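PDB 3H6X: dUTPase, which probably hydrolyses dUTP to dUMP and diphosphate, acting as a trimer of jelly-roll beta-barrel subunits of the dUTPase family. Local coordinates for residues B[6-11]-B[53-58]; B[32-37]-B[111-116]; B[47-52]-B[98-103]; B[59-64]-B[125-130]; B[75-80]-B[104-109]. All coordinates share one frame; numbering follows the deposited sequence.

Contact 1: B[6-11]-B[53-58]; sequences GFELIT and KAYMQV
A two-stranded antiparallel ribbon of the jelly-roll sets Gly6, Phe7 and Glu8 of strand 6-9 against Tyr55, Ala54 and Lys53 of strand 52-55. Gly6 with Tyr55 and Glu8 with Lys53 are hydrogen-bonded pairs, each closed by two backbone bonds; that from Lys53 N to Glu8 O measures 2.9 Å, with 167° at the hydrogen. Between them, Phe7 and Ala54 form a non-hydrogen-bonded pair whose side chains go to the other face, where Phe7 CD1 lies 3.9 Å from Ala54 CB and both residues rest on Leu62. Tyr55 folds back across the ribbon. Its CG stands in the crowded position between backbone N and carbonyl carbon (chi1 60°), and the ring spreads over Gly6: Gly6 N is 3.4 Å above the ring plane, over its centre, while Gly6 CA makes a CH-pi contact 4.0 Å from the Tyr55 centroid. Beyond the ring, Tyr55 OH bonds to Asp131 of the second subunit. Glu8 crosses Tyr55 at about a right angle, its carboxylate turned 50° from the ring plane. The extended Lys53 chain crosses Glu8 at a slant, and Lys53 NZ stops 4.3 Å from Glu8 OE1. A water bridges them, donating to Glu8 OE1 at 3.1 Å and accepting from Lys53 NZ at 3.0 Å. Each charge also has a direct partner elsewhere, Lys3 for Glu8 and Glu96 for Lys53, with Asn91 also bound to the lysine. The two side chains therefore belong to a wider polar network, and the attraction between them is probably softened by the water.

Contact 2: B[32-37]-B[111-116]; sequences LKVAER and VVLEAG
Arg37 and Glu114 run alongside each other in the same direction, with guanidinium and carboxylate planes 83° apart. Both chains bend to meet: the turn at chi3 of Arg37 (-90°) swings NE aside, and chi2 of Glu114 (-65°) folds its CD back toward the arginine. The salt bridge runs from Arg37 NE to Glu114 OE1 at 3.0 Å. Glu114 OE2 lies in the guanidinium plane, at its edge, and takes a hydrogen bond of 2.7 Å from a water that in turn accepts a weak one from Arg37 NE. Nearer the backbone, Arg37 CG rests 3.9 Å from Val112 CG1. This pairing is on the surface of the barrel, where the loop that follows strand 30-33 meets the end of strand 111-113 and the turn leading to strand 118-126. Farther in, Val34 crosses Leu113 at about a right angle, its CG2 branch 3.9 Å from Leu113 CB, and both residues also pack on Val48 of strand 45-49. One backbone bond ties the loops, Gly116 N to Val34 O, 2.8 Å and almost straight. The extended Lys33 chain runs past Gly116 O, with its CD 3.4 Å from that oxygen. That carbonyl accepts a 2.8 Å bond from a second water, which receives only a weak bond from Lys33 NZ; the ammonium has another partner in Asn17 O.

Contact 3: B[47-52]-B[98-103]; sequences LVPTGV and HIFAQM
His98 has its CG anti to the backbone N (chi1 -172°), and its imidazole reaches into the turn at Pro49-Gly51; Phe100, with CG anti to the carbonyl carbon (chi1 -71°), leans on Leu47 and Pro49. His98 NE2 accepts from Gly51 N at 2.9 Å, the donor tilted a little out of the ring plane, and more weakly from Thr50 N. Pro49 CB touches the same imidazole, 3.5 Å from His98 CE1. The Phe100 ring turns its CD2 side to the other segment, with CD2 3.9 Å from Leu47 CB and CE2 3.8 Å from Pro49 CB; its CD1 lies above one face of the His98 ring, toward the rim. The backbone pairing is antiparallel: Val48 and Ala101 are a hydrogen-bonded pair, Val48 N donating to Ala101 O at 2.8 Å and Ala101 N returning the bond. Farther along, past Gly51 at positive phi, a single backbone bond runs from Ile99 N to Val52 O at 2.9 Å. Between these bonds the imidazole is an acceptor for the backbone of the turn. On the opposite face Val48 CG2 meets Met103 CG at 3.7 Å. Arg72 of the third subunit packs on Leu47 and Gln102. Around this core, Ile99 packs on Leu62 and Leu64 of strand 60-66, Val48 and Met103 on Ile40 of strand 38-40, and strand 76-78 flanks strand 100-105 on its other edge.

Contact 4: B[59-64]-B[125-130]; sequences GEVLYL and MPFLLI
Gly59, Glu60 and Val61 run antiparallel to Phe127, Pro126 and Met125. Val61 and Met125 form the hydrogen-bonded pair, with 2.9 Å both from Val61 N to Met125 O and from Met125 N to Val61 O. Pro126, which has no N-H to give, falls in the non-hydrogen-bonded pair with Glu60. Just past it, Phe127 N donates to Gly59 O at 2.9 Å from above the carbonyl plane, 37° out of it. The Phe127 ring is laid over the glycine: Gly59 CA makes a CH-pi contact 4.0 Å from its centroid, while the ring edge faces the next peptide, CE1 being 3.3 Å from Glu60 O. On the same side, Val61 CG1 covers part of a face of the Tyr63 ring. Selenomethionine Met125 meets that tyrosine edge-on, crossing it at about a right angle, with SE in the ring plane and 3.8 Å from Tyr63 CD2, a Met-aromatic contact. Met125 packs on Met125 of the third subunit and Pro126 on Pro126 of the second, and the tail after Phe127 reaches onto the third. Strands 60-66 and 118-126 are the inner pair of a four-stranded sheet, with 82-85 beyond the former and 30-33 beyond the latter.

Contact 5: B[75-80]-B[104-109]; sequences GLVLIN and KNMTDQ
This is an edge pairing in the jelly-roll: Leu76 and Val77 of strand 76-78 run antiparallel to Asn105 and Lys104, at the border of the sheet formed with strand 45-49. Val77 and Lys104 are the hydrogen-bonded pair, Lys104 N reaching Val77 O at 2.9 Å and Val77 N bonding back to Lys104 O. Gly75, at positive phi just after helix 69-74, adds a third bond by accepting from Met106 N at 2.9 Å. On one face Val77 CG1 meets Met106 SE at 3.6 Å, the two side chains crossing at about a right angle, and Ile79 CD1 lies 3.6 Å from Lys104 CD. This face turns to the trimer partners: Val77 packs on Ile79 of the second subunit, and Lys104 on Met106 of the third. On the opposite face Leu76 CD2 sits 3.9 Å from Asn105 CB, and Leu76 also packs on Val111 and Leu113 of strand 111-113. From Asn105 at the strand end an Asx turn leads into an ST turn, in which Thr107 OG1 accepts from Gln109 N. Asn105 OD1 accepts twice from Thr107, from OG1 on a lone pair at 2.8 Å and from its N above the amide plane, while Asn105 ND2 donates to Gln109 O at 2.8 Å, with that oxygen close to the amide plane.

Overall arrangement
Contact 3, about 5 Å from the centre of the chain, touches all the others. It shares strand 100-105 with contact 5, so the two build one three-stranded sheet, 45-49, 100-105 and 76-78. Contact 2 lies about 10 Å from it, centre to centre, and encloses contacts 3 and 5 in its chain loop. Contact 4, in the four-stranded sheet, packs against contact 3 about 20 Å away, centre to centre. Contacts 1 and 5 are about 27 Å apart, centre to centre, on opposite sides of the chain's centre. Along the chain contacts 1 and 4 each alternate with contacts 2 and 3, while contact 1 closes before contacts 4 and 5 open. Contacts 1, 4 and 5 all reach the second subunit, tying the barrel into the trimer.

Contact 1: B[6-11]-B[53-58]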
# COMPACT_ATOMS: atom_id res chain seq x y z
N GLY B 6 -4.13 19.90 -4.52
CA GLY B 6 -5.30 19.55 -5.30
C GLY B 6 -4.94 18.98 -6.67
O GLY B 6 -3.77 18.64 -6.92
N PHE B 7 -5.95 18.86 -7.53
CA PHE B 7 -5.79 18.32 -8.88
C PHE B 7 -6.13 19.35 -9.93
O PHE B 7 -6.99 20.22 -9.73
CB PHE B 7 -6.75 17.13 -9.10
CG PHE B 7 -6.51 15.99 -8.16
CD1 PHE B 7 -5.52 15.06 -8.43
CD2 PHE B 7 -7.26 15.86 -6.99
CE1 PHE B 7 -5.29 13.99 -7.54
CE2 PHE B 7 -7.03 14.81 -6.11
CZ PHE B 7 -6.05 13.87 -6.40
N GLU B 8 -5.46 19.21 -11.07
CA GLU B 8 -5.77 20.02 -12.24
C GLU B 8 -5.77 19.10 -13.45
O GLU B 8 -5.04 18.11 -13.48
CB GLU B 8 -4.72 21.11 -12.44
CG GLU B 8 -4.79 22.22 -11.36
CD GLU B 8 -3.62 23.16 -11.42
OE1 GLU B 8 -2.63 22.84 -12.11
OE2 GLU B 8 -3.70 24.23 -10.77
N LEU B 9 -6.59 19.41 -14.44
CA LEU B 9 -6.49 18.70 -15.72
C LEU B 9 -5.15 19.01 -16.39
O LEU B 9 -4.68 20.16 -16.37
CB LEU B 9 -7.60 19.17 -16.67
CG LEU B 9 -9.02 18.81 -16.27
CD1 LEU B 9 -10.02 19.39 -17.26
CD2 LEU B 9 -9.17 17.28 -16.18
N ILE B 10 -4.54 18.00 -17.00
CA ILE B 10 -3.36 18.27 -17.82
C ILE B 10 -3.85 18.93 -19.11
O ILE B 10 -5.03 18.88 -19.42
CB ILE B 10 -2.55 16.99 -18.14
CG1 ILE B 10 -3.40 15.99 -18.92
CG2 ILE B 10 -2.04 16.37 -16.85
CD1 ILE B 10 -2.62 14.79 -19.45
N THR B 11 -2.95 19.56 -19.85
CA THR B 11 -3.38 20.29 -21.03
C THR B 11 -4.07 19.40 -22.08
O THR B 11 -4.89 19.89 -22.84
CB THR B 11 -2.25 21.17 -21.60
OG1 THR B 11 -1.11 20.36 -21.86
CG2 THR B 11 -1.87 22.25 -20.61
N LYS B 53 -3.10 16.04 -13.00
CA LYS B 53 -1.84 16.18 -12.27
C LYS B 53 -2.19 16.71 -10.88
O LYS B 53 -3.31 17.18 -10.66
CB LYS B 53 -0.91 17.17 -12.99
CG LYS B 53 -1.59 18.50 -13.33
CD LYS B 53 -0.69 19.38 -14.23
CE LYS B 53 -1.40 20.70 -14.57
NZ LYS B 53 -0.61 21.50 -15.61
N ALA B 54 -1.26 16.60 -9.94
CA ALA B 54 -1.57 17.00 -8.56
C ALA B 54 -0.48 17.88 -7.99
O ALA B 54 0.68 17.56 -8.12
CB ALA B 54 -1.76 15.77 -7.67
N TYR B 55 -0.87 18.97 -7.35
CA TYR B 55 0.08 19.85 -6.67
C TYR B 55 -0.14 19.69 -5.17
O TYR B 55 -1.23 19.27 -4.75
CB TYR B 55 -0.12 21.32 -7.11
CG TYR B 55 -1.49 21.87 -6.82
CD1 TYR B 55 -1.76 22.55 -5.63
CD2 TYR B 55 -2.53 21.70 -7.75
CE1 TYR B 55 -3.02 23.06 -5.37
CE2 TYR B 55 -3.81 22.20 -7.49
CZ TYR B 55 -4.04 22.87 -6.30
OH TYR B 55 -5.32 23.35 -6.04
N MSE B 56 0.89 19.98 -4.38
CA MSE B 56 0.76 19.85 -2.92
C MSE B 56 1.86 20.67 -2.27
O MSE B 56 2.67 21.31 -2.96
CB MSE B 56 0.88 18.37 -2.52
CG MSE B 56 2.20 17.78 -3.00
SE MSE B 56 2.15 15.83 -3.20
CE MSE B 56 0.23 15.58 -3.11
N GLN B 57 1.90 20.67 -0.94
CA GLN B 57 2.90 21.49 -0.25
C GLN B 57 4.18 20.72 -0.06
O GLN B 57 4.22 19.50 -0.25
CB GLN B 57 2.36 21.94 1.10
CG GLN B 57 1.03 22.66 0.95
CD GLN B 57 0.69 23.52 2.11
OE1 GLN B 57 1.39 24.50 2.38
NE2 GLN B 57 -0.41 23.20 2.80
N VAL B 58 5.24 21.40 0.34
CA VAL B 58 6.46 20.69 0.69
C VAL B 58 6.13 19.82 1.91
O VAL B 58 5.38 20.22 2.82
CB VAL B 58 7.65 21.62 1.04
CG1 VAL B 58 7.91 22.57 -0.06
CG2 VAL B 58 7.38 22.40 2.19
O HOH W 1 -2.57 23.72 -15.13

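Contact 2: B[32-37]-B[111-116]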
# COMPACT_ATOMS: atom_id res chain seq x y z
N LEU B 32 -9.91 9.01 -8.67
CA LEU B 32 -9.39 9.33 -9.99
C LEU B 32 -10.07 8.44 -11.03
O LEU B 32 -10.44 7.30 -10.76
CB LEU B 32 -7.86 9.16 -10.03
CG LEU B 32 -7.04 10.29 -9.41
CD1 LEU B 32 -7.05 10.22 -7.89
CD2 LEU B 32 -5.60 10.22 -9.92
N LYS B 33 -10.23 8.98 -12.24
CA LYS B 33 -11.01 8.31 -13.27
C LYS B 33 -10.16 8.03 -14.50
O LYS B 33 -9.10 8.62 -14.68
CB LYS B 33 -12.20 9.18 -13.66
CG LYS B 33 -13.27 9.27 -12.56
CD LYS B 33 -14.33 10.32 -12.91
CE LYS B 33 -15.46 10.29 -11.88
NZ LYS B 33 -16.48 11.36 -12.15
N VAL B 34 -10.64 7.11 -15.34
CA VAL B 34 -9.99 6.75 -16.59
C VAL B 34 -10.22 7.84 -17.61
O VAL B 34 -11.35 8.20 -17.87
CB VAL B 34 -10.58 5.40 -17.09
CG1 VAL B 34 -10.01 5.06 -18.46
CG2 VAL B 34 -10.25 4.29 -16.07
N ALA B 35 -9.14 8.39 -18.19
CA ALA B 35 -9.27 9.60 -19.02
C ALA B 35 -9.79 9.30 -20.42
O ALA B 35 -10.44 10.12 -21.06
CB ALA B 35 -7.94 10.32 -19.11
N GLU B 36 -9.48 8.10 -20.89
CA GLU B 36 -9.91 7.69 -22.22
C GLU B 36 -10.04 6.19 -22.25
O GLU B 36 -9.37 5.48 -21.49
CB GLU B 36 -8.89 8.12 -23.27
CG GLU B 36 -7.57 7.42 -23.14
CD GLU B 36 -6.59 7.78 -24.25
OE1 GLU B 36 -6.90 8.71 -25.04
OE2 GLU B 36 -5.52 7.13 -24.30
N ARG B 37 -10.89 5.69 -23.13
CA ARG B 37 -11.10 4.25 -23.18
C ARG B 37 -9.77 3.51 -23.27
O ARG B 37 -8.91 3.82 -24.11
CB ARG B 37 -12.01 3.88 -24.36
CG ARG B 37 -12.23 2.37 -24.48
CD ARG B 37 -13.00 1.99 -25.75
NE ARG B 37 -14.44 1.96 -25.52
CZ ARG B 37 -15.31 2.73 -26.18
NH1 ARG B 37 -14.89 3.58 -27.11
NH2 ARG B 37 -16.61 2.64 -25.91
N VAL B 111 -9.97 -6.83 -20.67
CA VAL B 111 -10.84 -5.96 -19.88
C VAL B 111 -10.76 -4.56 -20.46
O VAL B 111 -9.68 -4.09 -20.80
CB VAL B 111 -10.43 -5.94 -18.39
CG1 VAL B 111 -11.23 -4.89 -17.63
CG2 VAL B 111 -10.63 -7.33 -17.76
N VAL B 112 -11.92 -3.92 -20.61
CA VAL B 112 -11.98 -2.56 -21.12
C VAL B 112 -12.42 -1.60 -20.03
O VAL B 112 -13.45 -1.82 -19.40
CB VAL B 112 -12.98 -2.43 -22.28
CG1 VAL B 112 -13.08 -0.99 -22.73
CG2 VAL B 112 -12.54 -3.31 -23.44
N LEU B 113 -11.61 -0.57 -19.80
CA LEU B 113 -11.98 0.52 -18.92
C LEU B 113 -12.53 1.65 -19.78
O LEU B 113 -11.82 2.12 -20.68
CB LEU B 113 -10.76 1.00 -18.14
CG LEU B 113 -10.27 0.05 -17.04
CD1 LEU B 113 -8.92 0.49 -16.46
CD2 LEU B 113 -11.31 -0.03 -15.93
N GLU B 114 -13.78 2.03 -19.56
CA GLU B 114 -14.38 3.15 -20.27
C GLU B 114 -13.94 4.49 -19.68
O GLU B 114 -13.65 4.58 -18.48
CB GLU B 114 -15.90 3.06 -20.22
CG GLU B 114 -16.46 1.73 -20.71
CD GLU B 114 -16.20 1.49 -22.20
OE1 GLU B 114 -15.91 2.46 -22.94
OE2 GLU B 114 -16.28 0.32 -22.63
N ALA B 115 -13.87 5.52 -20.52
CA ALA B 115 -13.61 6.88 -20.03
C ALA B 115 -14.61 7.22 -18.94
O ALA B 115 -15.81 6.94 -19.08
CB ALA B 115 -13.73 7.89 -21.17
N GLY B 116 -14.11 7.80 -17.85
CA GLY B 116 -14.95 8.22 -16.74
C GLY B 116 -15.10 7.21 -15.62
O GLY B 116 -15.58 7.56 -14.53
O HOH W 2 -17.42 9.64 -14.69
O HOH W 3 -16.04 -0.14 -25.30

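Contact 3: B[47-52]-B[98-103]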
# COMPACT_ATOMS: atom_id res chain seq x y z
N LEU B 47 -0.47 1.15 -18.44
CA LEU B 47 -0.52 2.43 -17.74
C LEU B 47 -1.81 3.14 -18.17
O LEU B 47 -1.95 3.55 -19.33
CB LEU B 47 0.71 3.26 -18.10
CG LEU B 47 2.02 2.76 -17.48
CD1 LEU B 47 3.22 3.45 -18.12
CD2 LEU B 47 2.06 2.97 -15.98
N VAL B 48 -2.75 3.29 -17.23
CA VAL B 48 -4.05 3.86 -17.56
C VAL B 48 -4.00 5.37 -17.25
O VAL B 48 -3.75 5.75 -16.11
CB VAL B 48 -5.14 3.17 -16.74
CG1 VAL B 48 -6.53 3.75 -17.03
CG2 VAL B 48 -5.10 1.65 -17.01
N PRO B 49 -4.26 6.22 -18.25
CA PRO B 49 -4.26 7.67 -18.01
C PRO B 49 -5.45 8.12 -17.19
O PRO B 49 -6.54 7.62 -17.32
CB PRO B 49 -4.38 8.25 -19.43
CG PRO B 49 -5.15 7.21 -20.18
CD PRO B 49 -4.68 5.89 -19.63
N THR B 50 -5.20 9.15 -16.39
CA THR B 50 -6.13 9.62 -15.43
C THR B 50 -6.54 11.07 -15.81
O THR B 50 -7.54 11.61 -15.35
CB THR B 50 -5.31 9.49 -14.16
OG1 THR B 50 -5.77 8.45 -13.29
CG2 THR B 50 -4.90 10.75 -13.58
N GLY B 51 -5.76 11.68 -16.70
CA GLY B 51 -6.07 13.02 -17.19
C GLY B 51 -5.73 14.17 -16.25
O GLY B 51 -5.89 15.35 -16.61
N VAL B 52 -5.21 13.85 -15.06
CA VAL B 52 -4.93 14.89 -14.07
C VAL B 52 -3.50 14.89 -13.53
O VAL B 52 -2.79 13.90 -13.63
CB VAL B 52 -5.92 14.82 -12.87
CG1 VAL B 52 -7.37 15.05 -13.35
CG2 VAL B 52 -5.78 13.51 -12.11
N HIS B 98 1.32 14.15 -15.45
CA HIS B 98 0.14 13.31 -15.71
C HIS B 98 0.22 12.03 -14.90
O HIS B 98 1.17 11.26 -15.01
CB HIS B 98 0.09 12.98 -17.20
CG HIS B 98 -1.17 12.28 -17.63
ND1 HIS B 98 -1.31 11.77 -18.90
CD2 HIS B 98 -2.31 12.00 -16.96
CE1 HIS B 98 -2.52 11.20 -19.00
NE2 HIS B 98 -3.14 11.35 -17.85
N ILE B 99 -0.79 11.79 -14.08
CA ILE B 99 -0.83 10.61 -13.24
C ILE B 99 -1.42 9.43 -14.01
O ILE B 99 -2.46 9.55 -14.64
CB ILE B 99 -1.70 10.88 -11.99
CG1 ILE B 99 -1.01 11.92 -11.10
CG2 ILE B 99 -1.96 9.57 -11.21
CD1 ILE B 99 -1.94 12.51 -10.06
N PHE B 100 -0.67 8.32 -14.04
CA PHE B 100 -1.13 7.05 -14.61
C PHE B 100 -1.28 6.01 -13.51
O PHE B 100 -0.50 6.01 -12.55
CB PHE B 100 -0.13 6.52 -15.64
CG PHE B 100 -0.07 7.31 -16.91
CD1 PHE B 100 0.68 8.47 -16.98
CD2 PHE B 100 -0.73 6.86 -18.06
CE1 PHE B 100 0.74 9.21 -18.17
CE2 PHE B 100 -0.65 7.57 -19.24
CZ PHE B 100 0.07 8.75 -19.29
N ALA B 101 -2.26 5.13 -13.67
CA ALA B 101 -2.42 3.97 -12.80
C ALA B 101 -1.93 2.71 -13.52
O ALA B 101 -2.42 2.37 -14.59
CB ALA B 101 -3.89 3.82 -12.41
N GLN B 102 -0.93 2.04 -12.96
CA GLN B 102 -0.36 0.85 -13.58
C GLN B 102 -1.19 -0.39 -13.22
O GLN B 102 -1.03 -0.94 -12.13
CB GLN B 102 1.09 0.69 -13.11
CG GLN B 102 1.94 -0.24 -13.97
CD GLN B 102 3.35 -0.39 -13.43
OE1 GLN B 102 3.92 0.53 -12.83
NE2 GLN B 102 3.93 -1.58 -13.61
N MSE B 103 -2.08 -0.79 -14.12
CA MSE B 103 -3.07 -1.83 -13.81
C MSE B 103 -2.73 -3.13 -14.54
O MSE B 103 -2.35 -3.10 -15.72
CB MSE B 103 -4.46 -1.38 -14.23
CG MSE B 103 -4.87 -0.01 -13.73
SE MSE B 103 -4.97 0.01 -11.78
CE MSE B 103 -6.32 -1.37 -11.52

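Contact 4: B[59-64]-B[125-130]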
# COMPACT_ATOMS: atom_id res chain seq x y z
N GLY B 59 6.67 18.60 1.92
CA GLY B 59 6.42 17.67 3.01
C GLY B 59 5.13 16.89 2.87
O GLY B 59 4.69 16.25 3.83
N GLU B 60 4.52 16.98 1.70
CA GLU B 60 3.31 16.22 1.41
C GLU B 60 3.54 15.23 0.27
O GLU B 60 4.38 15.46 -0.60
CB GLU B 60 2.14 17.16 1.11
CG GLU B 60 1.76 17.99 2.35
CD GLU B 60 0.66 19.00 2.11
OE1 GLU B 60 0.16 19.10 0.97
OE2 GLU B 60 0.31 19.69 3.10
N VAL B 61 2.79 14.13 0.30
CA VAL B 61 2.81 13.13 -0.76
C VAL B 61 1.37 12.74 -1.09
O VAL B 61 0.48 12.82 -0.24
CB VAL B 61 3.64 11.89 -0.33
CG1 VAL B 61 3.01 11.24 0.90
CG2 VAL B 61 3.78 10.90 -1.48
N LEU B 62 1.16 12.29 -2.32
CA LEU B 62 -0.14 11.77 -2.75
C LEU B 62 0.04 10.28 -3.01
O LEU B 62 0.87 9.90 -3.84
CB LEU B 62 -0.58 12.45 -4.05
CG LEU B 62 -1.84 11.84 -4.71
CD1 LEU B 62 -3.07 11.98 -3.85
CD2 LEU B 62 -2.07 12.48 -6.07
N TYR B 63 -0.72 9.44 -2.32
CA TYR B 63 -0.66 8.00 -2.56
C TYR B 63 -1.85 7.60 -3.39
O TYR B 63 -2.96 8.11 -3.18
CB TYR B 63 -0.76 7.24 -1.24
CG TYR B 63 0.47 7.34 -0.38
CD1 TYR B 63 1.73 7.09 -0.90
CD2 TYR B 63 0.36 7.69 0.96
CE1 TYR B 63 2.86 7.19 -0.10
CE2 TYR B 63 1.50 7.79 1.76
CZ TYR B 63 2.74 7.53 1.21
OH TYR B 63 3.87 7.62 1.99
N LEU B 64 -1.63 6.69 -4.34
CA LEU B 64 -2.74 6.13 -5.12
C LEU B 64 -2.97 4.71 -4.67
O LEU B 64 -2.04 3.91 -4.69
CB LEU B 64 -2.38 6.10 -6.60
CG LEU B 64 -1.96 7.42 -7.24
CD1 LEU B 64 -1.69 7.20 -8.72
CD2 LEU B 64 -3.06 8.47 -7.01
N MSE B 125 -1.10 13.10 2.19
CA MSE B 125 -0.63 12.86 3.56
C MSE B 125 0.71 13.56 3.77
O MSE B 125 1.41 13.86 2.81
CB MSE B 125 -0.46 11.35 3.82
CG MSE B 125 -1.74 10.56 3.66
SE MSE B 125 -1.42 8.70 4.11
CE MSE B 125 -1.66 8.76 5.97
N PRO B 126 1.08 13.81 5.04
CA PRO B 126 2.40 14.37 5.36
C PRO B 126 3.46 13.27 5.39
O PRO B 126 3.17 12.11 5.69
CB PRO B 126 2.21 14.90 6.79
CG PRO B 126 1.20 13.96 7.38
CD PRO B 126 0.23 13.65 6.24
N PHE B 127 4.69 13.64 5.07
CA PHE B 127 5.83 12.73 5.27
C PHE B 127 6.96 13.47 5.98
O PHE B 127 6.95 14.69 6.07
CB PHE B 127 6.32 12.12 3.96
CG PHE B 127 7.04 13.08 3.05
CD1 PHE B 127 6.35 13.76 2.06
CD2 PHE B 127 8.41 13.29 3.17
CE1 PHE B 127 6.98 14.62 1.21
CE2 PHE B 127 9.08 14.17 2.30
CZ PHE B 127 8.34 14.84 1.32
N LEU B 128 7.95 12.71 6.45
CA LEU B 128 8.98 13.22 7.34
C LEU B 128 10.38 12.95 6.76
O LEU B 128 10.58 11.98 6.04
CB LEU B 128 8.86 12.54 8.71
CG LEU B 128 7.53 12.72 9.43
CD1 LEU B 128 7.37 11.74 10.62
CD2 LEU B 128 7.37 14.17 9.90
N LEU B 129 11.34 13.81 7.11
CA LEU B 129 12.68 13.73 6.55
C LEU B 129 13.70 13.12 7.52
O LEU B 129 13.60 13.28 8.74
CB LEU B 129 13.19 15.12 6.19
CG LEU B 129 12.37 15.86 5.14
CD1 LEU B 129 12.97 17.24 4.93
CD2 LEU B 129 12.37 15.08 3.81
N ILE B 130 14.70 12.44 6.98
CA ILE B 130 15.77 11.90 7.81
C ILE B 130 16.73 12.99 8.29
O ILE B 130 16.79 14.08 7.73
CB ILE B 130 16.57 10.80 7.09
CG1 ILE B 130 17.40 11.37 5.94
CG2 ILE B 130 15.61 9.71 6.56
CD1 ILE B 130 18.31 10.33 5.28

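Contact 5: B[75-80]-B[104-109]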
# COMPACT_ATOMS: atom_id res chain seq x y z
N GLY B 75 -11.32 -7.80 -12.02
CA GLY B 75 -10.18 -8.65 -12.30
C GLY B 75 -8.90 -7.86 -12.52
O GLY B 75 -7.95 -8.36 -13.11
N LEU B 76 -8.88 -6.62 -12.02
CA LEU B 76 -7.72 -5.73 -12.20
C LEU B 76 -7.09 -5.40 -10.86
O LEU B 76 -7.81 -5.26 -9.86
CB LEU B 76 -8.15 -4.40 -12.83
CG LEU B 76 -8.87 -4.44 -14.19
CD1 LEU B 76 -9.19 -3.02 -14.61
CD2 LEU B 76 -7.99 -5.15 -15.24
N VAL B 77 -5.77 -5.26 -10.84
CA VAL B 77 -5.05 -4.79 -9.65
C VAL B 77 -4.05 -3.70 -10.00
O VAL B 77 -3.51 -3.68 -11.10
CB VAL B 77 -4.31 -5.93 -8.92
CG1 VAL B 77 -5.30 -6.97 -8.36
CG2 VAL B 77 -3.27 -6.59 -9.82
N LEU B 78 -3.81 -2.81 -9.05
CA LEU B 78 -2.73 -1.82 -9.17
C LEU B 78 -1.42 -2.58 -8.90
O LEU B 78 -1.14 -2.97 -7.76
CB LEU B 78 -2.95 -0.72 -8.13
CG LEU B 78 -1.98 0.46 -8.18
CD1 LEU B 78 -2.11 1.21 -9.49
CD2 LEU B 78 -2.24 1.41 -7.04
N ILE B 79 -0.64 -2.82 -9.96
CA ILE B 79 0.39 -3.84 -9.92
C ILE B 79 1.59 -3.46 -9.05
O ILE B 79 2.27 -4.34 -8.52
CB ILE B 79 0.82 -4.29 -11.33
CG1 ILE B 79 1.58 -5.64 -11.28
CG2 ILE B 79 1.64 -3.19 -12.02
CD1 ILE B 79 0.80 -6.80 -10.65
N ASN B 80 1.84 -2.15 -8.89
CA ASN B 80 2.87 -1.67 -7.96
C ASN B 80 2.32 -1.36 -6.56
O ASN B 80 3.03 -0.77 -5.72
CB ASN B 80 3.66 -0.48 -8.55
CG ASN B 80 2.79 0.75 -8.86
OD1 ASN B 80 3.22 1.89 -8.68
ND2 ASN B 80 1.60 0.52 -9.36
N LYS B 104 -2.86 -4.24 -13.83
CA LYS B 104 -2.67 -5.56 -14.43
C LYS B 104 -3.99 -6.30 -14.51
O LYS B 104 -4.78 -6.31 -13.56
CB LYS B 104 -1.67 -6.41 -13.63
CG LYS B 104 -1.47 -7.80 -14.25
CD LYS B 104 -0.32 -8.56 -13.63
CE LYS B 104 -0.28 -9.99 -14.16
NZ LYS B 104 0.92 -10.72 -13.64
N ASN B 105 -4.25 -6.93 -15.66
CA ASN B 105 -5.43 -7.76 -15.84
C ASN B 105 -5.08 -9.20 -15.44
O ASN B 105 -4.32 -9.87 -16.15
CB ASN B 105 -5.86 -7.68 -17.30
CG ASN B 105 -7.06 -8.56 -17.63
OD1 ASN B 105 -7.59 -9.27 -16.78
ND2 ASN B 105 -7.50 -8.49 -18.88
N MSE B 106 -5.64 -9.65 -14.32
CA MSE B 106 -5.39 -10.98 -13.80
C MSE B 106 -6.18 -12.08 -14.50
O MSE B 106 -5.91 -13.26 -14.27
CB MSE B 106 -5.74 -11.05 -12.32
CG MSE B 106 -4.97 -10.10 -11.46
SE MSE B 106 -5.50 -10.36 -9.57
CE MSE B 106 -7.38 -9.88 -9.67
N THR B 107 -7.14 -11.69 -15.32
CA THR B 107 -8.05 -12.66 -15.96
C THR B 107 -7.55 -13.13 -17.32
O THR B 107 -6.53 -12.68 -17.82
CB THR B 107 -9.46 -12.08 -16.13
OG1 THR B 107 -9.50 -11.21 -17.27
CG2 THR B 107 -9.89 -11.31 -14.89
N ASP B 108 -8.33 -14.03 -17.94
CA ASP B 108 -7.96 -14.56 -19.25
C ASP B 108 -8.73 -13.92 -20.41
O ASP B 108 -8.67 -14.42 -21.53
CB ASP B 108 -8.10 -16.09 -19.29
CG ASP B 108 -9.53 -16.55 -19.08
OD1 ASP B 108 -10.45 -15.70 -19.07
OD2 ASP B 108 -9.76 -17.78 -18.93
N GLN B 109 -9.44 -12.83 -20.13
CA GLN B 109 -10.16 -12.09 -21.17
C GLN B 109 -9.78 -10.62 -21.11
O GLN B 109 -9.53 -10.09 -20.03
CB GLN B 109 -11.66 -12.17 -20.95
CG GLN B 109 -12.21 -13.57 -20.85
CD GLN B 109 -12.69 -14.11 -22.19
OE1 GLN B 109 -13.27 -13.38 -22.99
NE2 GLN B 109 -12.48 -15.39 -22.42